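Local structure of invasion protein InvA (2X49) at residues A[73-87]-A[115-129]. The protein is an inner-membrane component of the Salmonella type III secretion export apparatus, involved in invading intestinal epithelial cells, its C-terminal domain being the part described. Sequence-based numbering, arbitrary orientation.
Sequences VYFDLMRVVNYSDEV and LRELGYVLRNALDEL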
ATOM      1  N   VAL A  73       7.291  -8.084 -14.909  1.00 18.28           N
ATOM      2  CA  VAL A  73       6.747  -9.317 -14.409  1.00 19.54           C
ATOM      3  C   VAL A  73       7.289 -10.443 -15.284  1.00 17.00           C
ATOM      4  O   VAL A  73       6.997 -10.457 -16.460  1.00 19.36           O
ATOM      5  CB  VAL A  73       5.188  -9.329 -14.490  1.00 20.56           C
ATOM      6  CG1 VAL A  73       4.600 -10.707 -14.070  1.00 22.75           C
ATOM      7  CG2 VAL A  73       4.572  -8.220 -13.655  1.00 25.03           C
ATOM      8  N   TYR A  74       8.063 -11.346 -14.705  1.00 17.35           N
ATOM      9  CA  TYR A  74       8.584 -12.532 -15.449  1.00 16.64           C
ATOM     10  C   TYR A  74       7.556 -13.626 -15.374  1.00 16.96           C
ATOM     11  O   TYR A  74       7.574 -14.503 -14.520  1.00 17.18           O
ATOM     12  CB  TYR A  74      10.015 -12.945 -14.984  1.00 16.86           C
ATOM     13  CG  TYR A  74      11.057 -11.951 -15.443  1.00 18.26           C
ATOM     14  CD1 TYR A  74      11.647 -12.048 -16.704  1.00 15.95           C
ATOM     15  CD2 TYR A  74      11.463 -10.883 -14.640  1.00 20.00           C
ATOM     16  CE1 TYR A  74      12.503 -11.147 -17.158  1.00 17.33           C
ATOM     17  CE2 TYR A  74      12.347  -9.974 -15.082  1.00 17.90           C
ATOM     18  CZ  TYR A  74      12.896 -10.103 -16.332  1.00 18.56           C
ATOM     19  OH  TYR A  74      13.789  -9.179 -16.824  1.00 19.66           O
ATOM     20  N   PHE A  75       6.678 -13.605 -16.358  1.00 16.64           N
ATOM     21  CA  PHE A  75       5.482 -14.459 -16.420  1.00 16.51           C
ATOM     22  C   PHE A  75       5.784 -15.951 -16.317  1.00 17.09           C
ATOM     23  O   PHE A  75       4.977 -16.732 -15.787  1.00 19.02           O
ATOM     24  CB  PHE A  75       4.650 -14.217 -17.687  1.00 15.92           C
ATOM     25  CG  PHE A  75       3.981 -12.869 -17.716  1.00 17.39           C
ATOM     26  CD1 PHE A  75       2.885 -12.635 -16.933  1.00 18.88           C
ATOM     27  CD2 PHE A  75       4.507 -11.822 -18.471  1.00 17.40           C
ATOM     28  CE1 PHE A  75       2.272 -11.384 -16.931  1.00 20.48           C
ATOM     29  CE2 PHE A  75       3.900 -10.547 -18.460  1.00 21.15           C
ATOM     30  CZ  PHE A  75       2.787 -10.353 -17.701  1.00 20.81           C
ATOM     31  N   ASP A  76       6.944 -16.326 -16.804  1.00 17.58           N
ATOM     32  CA  ASP A  76       7.338 -17.753 -16.867  1.00 17.54           C
ATOM     33  C   ASP A  76       8.219 -18.187 -15.671  1.00 17.75           C
ATOM     34  O   ASP A  76       8.649 -19.335 -15.594  1.00 18.44           O
ATOM     35  CB  ASP A  76       8.036 -18.055 -18.212  1.00 16.87           C
ATOM     36  CG  ASP A  76       7.190 -17.626 -19.437  1.00 17.14           C
ATOM     37  OD1 ASP A  76       5.961 -17.730 -19.370  1.00 20.59           O
ATOM     38  OD2 ASP A  76       7.781 -17.138 -20.428  1.00 18.89           O
ATOM     39  N   LEU A  77       8.472 -17.247 -14.748  1.00 16.32           N
ATOM     40  CA  LEU A  77       9.365 -17.482 -13.559  1.00 17.88           C
ATOM     41  C   LEU A  77       8.560 -17.290 -12.257  1.00 16.64           C
ATOM     42  O   LEU A  77       7.375 -17.017 -12.276  1.00 16.45           O
ATOM     43  CB  LEU A  77      10.611 -16.566 -13.576  1.00 18.94           C
ATOM     44  CG  LEU A  77      11.523 -16.534 -14.835  1.00 17.39           C
ATOM     45  CD1 LEU A  77      12.690 -15.565 -14.746  1.00 18.30           C
ATOM     46  CD2 LEU A  77      12.012 -17.994 -15.066  1.00 18.86           C
ATOM     47  N   MET A  78       9.273 -17.469 -11.147  1.00 17.15           N
ATOM     48  CA  MET A  78       8.759 -17.352  -9.785  1.00 17.88           C
ATOM     49  C   MET A  78       9.536 -16.285  -9.039  1.00 18.07           C
ATOM     50  O   MET A  78      10.751 -16.248  -9.061  1.00 17.57           O
ATOM     51  CB  MET A  78       8.906 -18.685  -9.030  1.00 18.32           C
ATOM     52  CG  MET A  78       8.133 -19.795  -9.608  1.00 18.81           C
ATOM     53  SD  MET A  78       6.362 -19.589  -9.465  1.00 23.90           S
ATOM     54  CE  MET A  78       6.161 -19.898  -7.689  1.00 23.27           C
ATOM     55  N   ARG A  79       8.825 -15.477  -8.269  1.00 18.28           N
ATOM     56  CA  ARG A  79       9.514 -14.475  -7.455  1.00 18.11           C
ATOM     57  C   ARG A  79       9.858 -14.973  -6.069  1.00 17.42           C
ATOM     58  O   ARG A  79       9.004 -15.545  -5.386  1.00 18.59           O
ATOM     59  CB  ARG A  79       8.665 -13.217  -7.341  1.00 19.63           C
ATOM     60  CG  ARG A  79       9.438 -12.148  -6.616  1.00 21.77           C
ATOM     61  CD  ARG A  79       8.723 -10.826  -6.350  1.00 23.74           C
ATOM     62  NE  ARG A  79       9.379 -10.180  -5.202  1.00 24.78           N
ATOM     63  CZ  ARG A  79       8.768  -9.484  -4.251  1.00 20.80           C
ATOM     64  NH1 ARG A  79       7.455  -9.292  -4.290  1.00 21.61           N
ATOM     65  NH2 ARG A  79       9.479  -8.979  -3.237  1.00 26.18           N
ATOM     66  N   VAL A  80      11.103 -14.712  -5.674  1.00 16.94           N
ATOM     67  CA  VAL A  80      11.618 -14.998  -4.306  1.00 16.07           C
ATOM     68  C   VAL A  80      11.385 -13.770  -3.458  1.00 15.88           C
ATOM     69  O   VAL A  80      12.115 -12.795  -3.481  1.00 16.73           O
ATOM     70  CB  VAL A  80      13.119 -15.400  -4.255  1.00 15.40           C
ATOM     71  CG1 VAL A  80      13.481 -15.983  -2.845  1.00 15.39           C
ATOM     72  CG2 VAL A  80      13.426 -16.457  -5.301  1.00 16.49           C
ATOM     73  N   VAL A  81      10.349 -13.857  -2.649  1.00 15.32           N
ATOM     74  CA  VAL A  81       9.893 -12.675  -1.836  1.00 15.95           C
ATOM     75  C   VAL A  81      10.898 -12.256  -0.779  1.00 16.02           C
ATOM     76  O   VAL A  81      11.212 -11.080  -0.635  1.00 16.46           O
ATOM     77  CB  VAL A  81       8.478 -12.897  -1.229  1.00 14.95           C
ATOM     78  CG1 VAL A  81       8.006 -11.710  -0.333  1.00 16.96           C
ATOM     79  CG2 VAL A  81       7.413 -13.179  -2.349  1.00 16.08           C
ATOM     80  N   ASN A  82      11.420 -13.230  -0.059  1.00 16.15           N
ATOM     81  CA  ASN A  82      12.412 -13.008   1.009  1.00 16.37           C
ATOM     82  C   ASN A  82      13.816 -13.429   0.586  1.00 16.33           C
ATOM     83  O   ASN A  82      14.569 -14.069   1.306  1.00 17.51           O
ATOM     84  CB  ASN A  82      11.986 -13.664   2.332  1.00 16.20           C
ATOM     85  CG  ASN A  82      11.897 -15.176   2.240  1.00 17.44           C
ATOM     86  OD1 ASN A  82      11.838 -15.718   1.151  1.00 15.27           O
ATOM     87  ND2 ASN A  82      11.873 -15.862   3.386  1.00 15.99           N
ATOM     88  N   TYR A  83      14.169 -12.981  -0.602  1.00 16.15           N
ATOM     89  CA  TYR A  83      15.527 -13.233  -1.154  1.00 16.16           C
ATOM     90  C   TYR A  83      16.667 -12.818  -0.216  1.00 17.03           C
ATOM     91  O   TYR A  83      16.585 -11.851   0.541  1.00 16.96           O
ATOM     92  CB  TYR A  83      15.695 -12.466  -2.466  1.00 16.83           C
ATOM     93  CG  TYR A  83      16.981 -12.779  -3.189  1.00 14.36           C
ATOM     94  CD1 TYR A  83      17.096 -13.894  -3.999  1.00 15.96           C
ATOM     95  CD2 TYR A  83      18.089 -11.951  -3.054  1.00 13.95           C
ATOM     96  CE1 TYR A  83      18.292 -14.194  -4.655  1.00 18.08           C
ATOM     97  CE2 TYR A  83      19.304 -12.230  -3.730  1.00 18.90           C
ATOM     98  CZ  TYR A  83      19.394 -13.354  -4.521  1.00 19.31           C
ATOM     99  OH  TYR A  83      20.600 -13.603  -5.164  1.00 20.27           O
ATOM    100  N   SER A  84      17.714 -13.622  -0.257  1.00 18.12           N
ATOM    101  CA  SER A  84      19.041 -13.244   0.228  1.00 20.09           C
ATOM    102  C   SER A  84      20.152 -13.753  -0.678  1.00 20.45           C
ATOM    103  O   SER A  84      19.966 -14.647  -1.505  1.00 20.31           O
ATOM    104  CB  SER A  84      19.283 -13.721   1.637  1.00 21.01           C
ATOM    105  OG  SER A  84      19.699 -15.071   1.673  1.00 22.77           O
ATOM    106  N   ASP A  85      21.283 -13.110  -0.485  1.00 22.95           N
ATOM    107  CA  ASP A  85      22.490 -13.271  -1.339  1.00 23.81           C
ATOM    108  C   ASP A  85      23.001 -14.686  -1.216  1.00 23.59           C
ATOM    109  O   ASP A  85      23.786 -15.187  -2.027  1.00 23.58           O
ATOM    110  CB  ASP A  85      23.607 -12.305  -0.941  1.00 25.39           C
ATOM    111  CG  ASP A  85      23.455 -10.951  -1.599  1.00 28.11           C
ATOM    112  OD1 ASP A  85      22.881 -10.885  -2.708  1.00 32.13           O
ATOM    113  OD2 ASP A  85      23.951  -9.965  -1.012  1.00 33.71           O
ATOM    114  N   GLU A  86      22.537 -15.321  -0.158  1.00 22.61           N
ATOM    115  CA  GLU A  86      22.875 -16.715   0.084  1.00 21.90           C
ATOM    116  C   GLU A  86      22.500 -17.576  -1.126  1.00 20.82           C
ATOM    117  O   GLU A  86      23.114 -18.617  -1.417  1.00 20.42           O
ATOM    118  CB  GLU A  86      22.274 -17.233   1.415  1.00 22.77           C
ATOM    119  CG  GLU A  86      21.656 -18.616   1.382  1.00 25.05           C
ATOM    120  CD  GLU A  86      21.063 -19.070   2.738  1.00 27.23           C
ATOM    121  OE1 GLU A  86      19.853 -19.427   2.726  1.00 23.49           O
ATOM    122  OE2 GLU A  86      21.777 -19.087   3.803  1.00 22.43           O
ATOM    123  N   VAL A  87      21.530 -17.077  -1.869  1.00 19.15           N
ATOM    124  CA  VAL A  87      20.972 -17.826  -3.014  1.00 19.29           C
ATOM    125  C   VAL A  87      22.043 -18.044  -4.079  1.00 18.63           C
ATOM    126  O   VAL A  87      22.132 -19.091  -4.708  1.00 19.44           O
ATOM    127  CB  VAL A  87      19.733 -17.143  -3.609  1.00 19.83           C
ATOM    128  CG1 VAL A  87      19.399 -17.716  -4.978  1.00 19.72           C
ATOM    129  CG2 VAL A  87      18.563 -17.256  -2.625  1.00 20.02           C
ATOM    130  N   LEU A 115      14.439 -23.841  -3.367  1.00 15.91           N
ATOM    131  CA  LEU A 115      14.523 -22.734  -2.392  1.00 16.33           C
ATOM    132  C   LEU A 115      13.470 -22.855  -1.286  1.00 16.93           C
ATOM    133  O   LEU A 115      13.701 -22.544  -0.122  1.00 15.57           O
ATOM    134  CB  LEU A 115      14.474 -21.388  -3.079  1.00 16.52           C
ATOM    135  CG  LEU A 115      15.735 -21.081  -3.897  1.00 17.18           C
ATOM    136  CD1 LEU A 115      15.568 -19.709  -4.488  1.00 19.17           C
ATOM    137  CD2 LEU A 115      17.039 -21.181  -3.109  1.00 18.59           C
ATOM    138  N   ARG A 116      12.321 -23.358  -1.661  1.00 17.18           N
ATOM    139  CA  ARG A 116      11.211 -23.468  -0.692  1.00 18.71           C
ATOM    140  C   ARG A 116      11.613 -24.346   0.497  1.00 19.48           C
ATOM    141  O   ARG A 116      11.201 -24.156   1.654  1.00 19.14           O
ATOM    142  CB  ARG A 116       9.969 -24.107  -1.318  1.00 19.91           C
ATOM    143  CG  ARG A 116       9.141 -23.191  -2.191  1.00 22.27           C
ATOM    144  CD  ARG A 116       7.689 -23.718  -2.184  1.00 27.78           C
ATOM    145  NE  ARG A 116       7.097 -23.812  -3.520  1.00 33.25           N
ATOM    146  CZ  ARG A 116       6.255 -22.919  -4.044  1.00 35.00           C
ATOM    147  NH1 ARG A 116       5.906 -21.840  -3.355  1.00 37.15           N
ATOM    148  NH2 ARG A 116       5.762 -23.106  -5.267  1.00 36.10           N
ATOM    149  N   GLU A 117      12.431 -25.326   0.181  1.00 19.99           N
ATOM    150  CA  GLU A 117      12.790 -26.370   1.153  1.00 21.21           C
ATOM    151  C   GLU A 117      13.700 -25.805   2.188  1.00 20.95           C
ATOM    152  O   GLU A 117      13.914 -26.368   3.242  1.00 20.00           O
ATOM    153  CB  GLU A 117      13.465 -27.574   0.482  1.00 21.80           C
ATOM    154  CG  GLU A 117      12.563 -28.249  -0.527  1.00 24.94           C
ATOM    155  CD  GLU A 117      11.154 -28.427   0.015  1.00 27.98           C
ATOM    156  OE1 GLU A 117      10.762 -29.582   0.290  1.00 30.52           O
ATOM    157  OE2 GLU A 117      10.448 -27.406   0.184  1.00 30.63           O
ATOM    158  N   LEU A 118      14.239 -24.664   1.829  1.00 20.81           N
ATOM    159  CA  LEU A 118      15.195 -23.922   2.680  1.00 21.24           C
ATOM    160  C   LEU A 118      14.497 -22.744   3.330  1.00 21.79           C
ATOM    161  O   LEU A 118      15.110 -21.911   4.021  1.00 23.24           O
ATOM    162  CB  LEU A 118      16.401 -23.405   1.877  1.00 21.90           C
ATOM    163  CG  LEU A 118      17.337 -24.440   1.238  1.00 21.48           C
ATOM    164  CD1 LEU A 118      18.109 -23.782   0.063  1.00 21.83           C
ATOM    165  CD2 LEU A 118      18.279 -25.052   2.251  1.00 23.83           C
ATOM    166  N   GLY A 119      13.208 -22.672   3.055  1.00 20.65           N
ATOM    167  CA  GLY A 119      12.322 -21.756   3.770  1.00 19.51           C
ATOM    168  C   GLY A 119      12.107 -20.400   3.155  1.00 18.68           C
ATOM    169  O   GLY A 119      11.583 -19.492   3.793  1.00 18.11           O
ATOM    170  N   TYR A 120      12.556 -20.279   1.922  1.00 16.71           N
ATOM    171  CA  TYR A 120      12.227 -19.117   1.038  1.00 16.81           C
ATOM    172  C   TYR A 120      10.750 -19.192   0.665  1.00 17.04           C
ATOM    173  O   TYR A 120      10.126 -20.272   0.602  1.00 17.14           O
ATOM    174  CB  TYR A 120      13.145 -19.039  -0.213  1.00 16.31           C
ATOM    175  CG  TYR A 120      14.590 -18.679   0.136  1.00 16.58           C
ATOM    176  CD1 TYR A 120      14.992 -17.355   0.259  1.00 14.94           C
ATOM    177  CD2 TYR A 120      15.542 -19.660   0.360  1.00 15.55           C
ATOM    178  CE1 TYR A 120      16.304 -17.022   0.603  1.00 16.87           C
ATOM    179  CE2 TYR A 120      16.862 -19.327   0.724  1.00 19.10           C
ATOM    180  CZ  TYR A 120      17.234 -18.011   0.818  1.00 16.82           C
ATOM    181  OH  TYR A 120      18.523 -17.659   1.177  1.00 21.77           O
ATOM    182  N   VAL A 121      10.178 -18.007   0.542  1.00 17.07           N
ATOM    183  CA  VAL A 121       8.788 -17.846   0.161  1.00 16.78           C
ATOM    184  C   VAL A 121       8.730 -17.381  -1.278  1.00 17.94           C
ATOM    185  O   VAL A 121       9.405 -16.438  -1.662  1.00 15.98           O
ATOM    186  CB  VAL A 121       8.085 -16.816   1.087  1.00 17.23           C
ATOM    187  CG1 VAL A 121       6.762 -16.407   0.522  1.00 18.67           C
ATOM    188  CG2 VAL A 121       7.933 -17.381   2.494  1.00 18.97           C
ATOM    189  N   LEU A 122       7.938 -18.099  -2.067  1.00 17.81           N
ATOM    190  CA  LEU A 122       7.791 -17.806  -3.493  1.00 17.14           C
ATOM    191  C   LEU A 122       6.412 -17.295  -3.817  1.00 18.25           C
ATOM    192  O   LEU A 122       5.400 -17.622  -3.183  1.00 20.29           O
ATOM    193  CB  LEU A 122       8.084 -19.039  -4.364  1.00 17.39           C
ATOM    194  CG  LEU A 122       9.403 -19.773  -4.208  1.00 16.96           C
ATOM    195  CD1 LEU A 122       9.242 -21.139  -4.891  1.00 20.21           C
ATOM    196  CD2 LEU A 122      10.593 -19.048  -4.822  1.00 18.78           C
ATOM    197  N   ARG A 123       6.400 -16.443  -4.808  1.00 16.73           N
ATOM    198  CA  ARG A 123       5.171 -15.924  -5.371  1.00 16.71           C
ATOM    199  C   ARG A 123       5.120 -16.129  -6.898  1.00 17.21           C
ATOM    200  O   ARG A 123       6.068 -15.823  -7.609  1.00 16.35           O
ATOM    201  CB  ARG A 123       5.077 -14.422  -5.049  1.00 17.58           C
ATOM    202  CG  ARG A 123       3.744 -13.800  -5.210  1.00 20.19           C
ATOM    203  CD  ARG A 123       3.763 -12.299  -4.804  1.00 21.34           C
ATOM    204  NE  ARG A 123       3.785 -12.183  -3.345  1.00 22.42           N
ATOM    205  CZ  ARG A 123       4.154 -11.106  -2.645  1.00 23.73           C
ATOM    206  NH1 ARG A 123       4.592 -10.010  -3.242  1.00 24.83           N
ATOM    207  NH2 ARG A 123       4.143 -11.178  -1.321  1.00 25.04           N
ATOM    208  N   ASN A 124       3.997 -16.646  -7.380  1.00 17.28           N
ATOM    209  CA  ASN A 124       3.800 -16.740  -8.831  1.00 18.01           C
ATOM    210  C   ASN A 124       3.596 -15.410  -9.482  1.00 16.98           C
ATOM    211  O   ASN A 124       3.249 -14.389  -8.855  1.00 16.04           O
ATOM    212  CB  ASN A 124       2.701 -17.712  -9.236  1.00 19.44           C
ATOM    213  CG  ASN A 124       1.331 -17.245  -8.918  1.00 22.81           C
ATOM    214  OD1 ASN A 124       0.931 -16.127  -9.245  1.00 27.68           O
ATOM    215  ND2 ASN A 124       0.545 -18.145  -8.321  1.00 29.65           N
ATOM    216  N   ALA A 125       3.852 -15.424 -10.766  1.00 15.44           N
ATOM    217  CA  ALA A 125       4.007 -14.210 -11.519  1.00 14.61           C
ATOM    218  C   ALA A 125       2.717 -13.353 -11.566  1.00 15.44           C
ATOM    219  O   ALA A 125       2.764 -12.115 -11.396  1.00 15.43           O
ATOM    220  CB  ALA A 125       4.609 -14.443 -12.908  1.00 14.34           C
ATOM    221  N   LEU A 126       1.574 -14.006 -11.735  1.00 14.56           N
ATOM    222  CA  LEU A 126       0.271 -13.276 -11.824  1.00 15.99           C
ATOM    223  C   LEU A 126      -0.117 -12.704 -10.448  1.00 15.92           C
ATOM    224  O   LEU A 126      -0.690 -11.622 -10.328  1.00 17.07           O
ATOM    225  CB  LEU A 126      -0.819 -14.140 -12.452  1.00 15.80           C
ATOM    226  CG  LEU A 126      -0.671 -14.369 -13.960  1.00 19.30           C
ATOM    227  CD1 LEU A 126      -1.783 -15.307 -14.488  1.00 21.80           C
ATOM    228  CD2 LEU A 126      -0.656 -13.069 -14.739  1.00 22.56           C
ATOM    229  N   ASP A 127       0.294 -13.408  -9.404  1.00 15.59           N
ATOM    230  CA  ASP A 127       0.064 -12.951  -8.027  1.00 16.30           C
ATOM    231  C   ASP A 127       0.903 -11.734  -7.706  1.00 16.03           C
ATOM    232  O   ASP A 127       0.473 -10.813  -7.007  1.00 16.68           O
ATOM    233  CB  ASP A 127       0.330 -14.055  -7.004  1.00 16.20           C
ATOM    234  CG  ASP A 127      -0.793 -15.093  -6.968  1.00 20.97           C
ATOM    235  OD1 ASP A 127      -1.924 -14.822  -7.461  1.00 24.53           O
ATOM    236  OD2 ASP A 127      -0.559 -16.200  -6.441  1.00 24.57           O
ATOM    237  N   GLU A 128       2.117 -11.740  -8.220  1.00 16.66           N
ATOM    238  CA  GLU A 128       3.016 -10.596  -8.047  1.00 15.53           C
ATOM    239  C   GLU A 128       2.460  -9.382  -8.829  1.00 15.75           C
ATOM    240  O   GLU A 128       2.446  -8.270  -8.343  1.00 15.20           O
ATOM    241  CB  GLU A 128       4.457 -10.927  -8.475  1.00 17.44           C
ATOM    242  CG  GLU A 128       5.382  -9.711  -8.459  1.00 19.55           C
ATOM    243  CD  GLU A 128       5.775  -9.237  -7.060  1.00 21.69           C
ATOM    244  OE1 GLU A 128       5.287  -9.783  -6.037  1.00 20.89           O
ATOM    245  OE2 GLU A 128       6.587  -8.290  -6.995  1.00 24.43           O
ATOM    246  N   LEU A 129       1.941  -9.631 -10.006  1.00 16.23           N
ATOM    247  CA  LEU A 129       1.454  -8.548 -10.873  1.00 16.53           C
ATOM    248  C   LEU A 129       0.248  -7.885 -10.209  1.00 16.33           C
ATOM    249  O   LEU A 129       0.152  -6.683 -10.120  1.00 16.12           O
ATOM    250  CB  LEU A 129       1.029  -9.074 -12.237  1.00 17.56           C
ATOM    251  CG  LEU A 129       0.375  -8.023 -13.175  1.00 15.97           C
ATOM    252  CD1 LEU A 129       1.239  -6.804 -13.366  1.00 18.55           C
ATOM    253  CD2 LEU A 129       0.048  -8.673 -14.492  1.00 15.79           C
TER
HETATM  254  O   HOH W   1       4.088 -18.105 -11.958  1.00 30.82           O
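Arg79 runs extended from the strand, CG opposite its backbone N (chi1 -175°), while Arg123 across from it kinks at chi3 (-76°); both guanidinium groups thereby arrive at Glu128, whose chain bends at chi2. Arg79 NH1 makes a salt bridge to Glu128 OE1 (2.8 Å), meeting it on the syn side of the carboxylate, with OE1 in the Arg79 guanidinium plane; the two groups' planes are 63° apart. Arg123 NH1 forms a second salt bridge to Glu128 OE1 (2.9 Å), nearly along the C-O axis, so that one oxygen accepts from both arginines. Over one face of the Arg123 guanidinium lies Val81 CG2. The strands beneath, 78-80 and 122-124, are antiparallel: Arg79 and Arg123 form a hydrogen-bonded pair, with Arg79 N to Arg123 O at 2.9 Å and Arg123 N to Arg79 O at 2.8 Å. Val81 N to Val121 O carries the backbone bonding one step further, and past it the side-chain OD1 of Asn82 takes the N-H of Val121 (Asn82 OD1 to Val121 N 2.9 Å), an almost straight bond although the donor is tilted out of the amide's carbonyl plane. Farther along, Tyr120 OH receives a hydrogen bond from Ser84 OG at 2.9 Å and donates one to Glu86 OE1 at 2.7 Å, the latter from above the carboxylate plane; Val87 CG2 makes an off-centre CH-pi contact with the ring. At the other end, Ala125 CB packs against Phe75 CA (3.6 Å), joining the turn 74-77 to the start of helix 125-139. Strand 122-124, an edge strand of a four-stranded antiparallel sheet, is thus held to its neighbour 78-80 by backbone and side chains together. Asp289 pairs with both arginines and Lys288 with Glu128, a salt-bridge network in which the shared carboxylate draws the two guanidinium groups together, their charges probably balanced in part by Asp289.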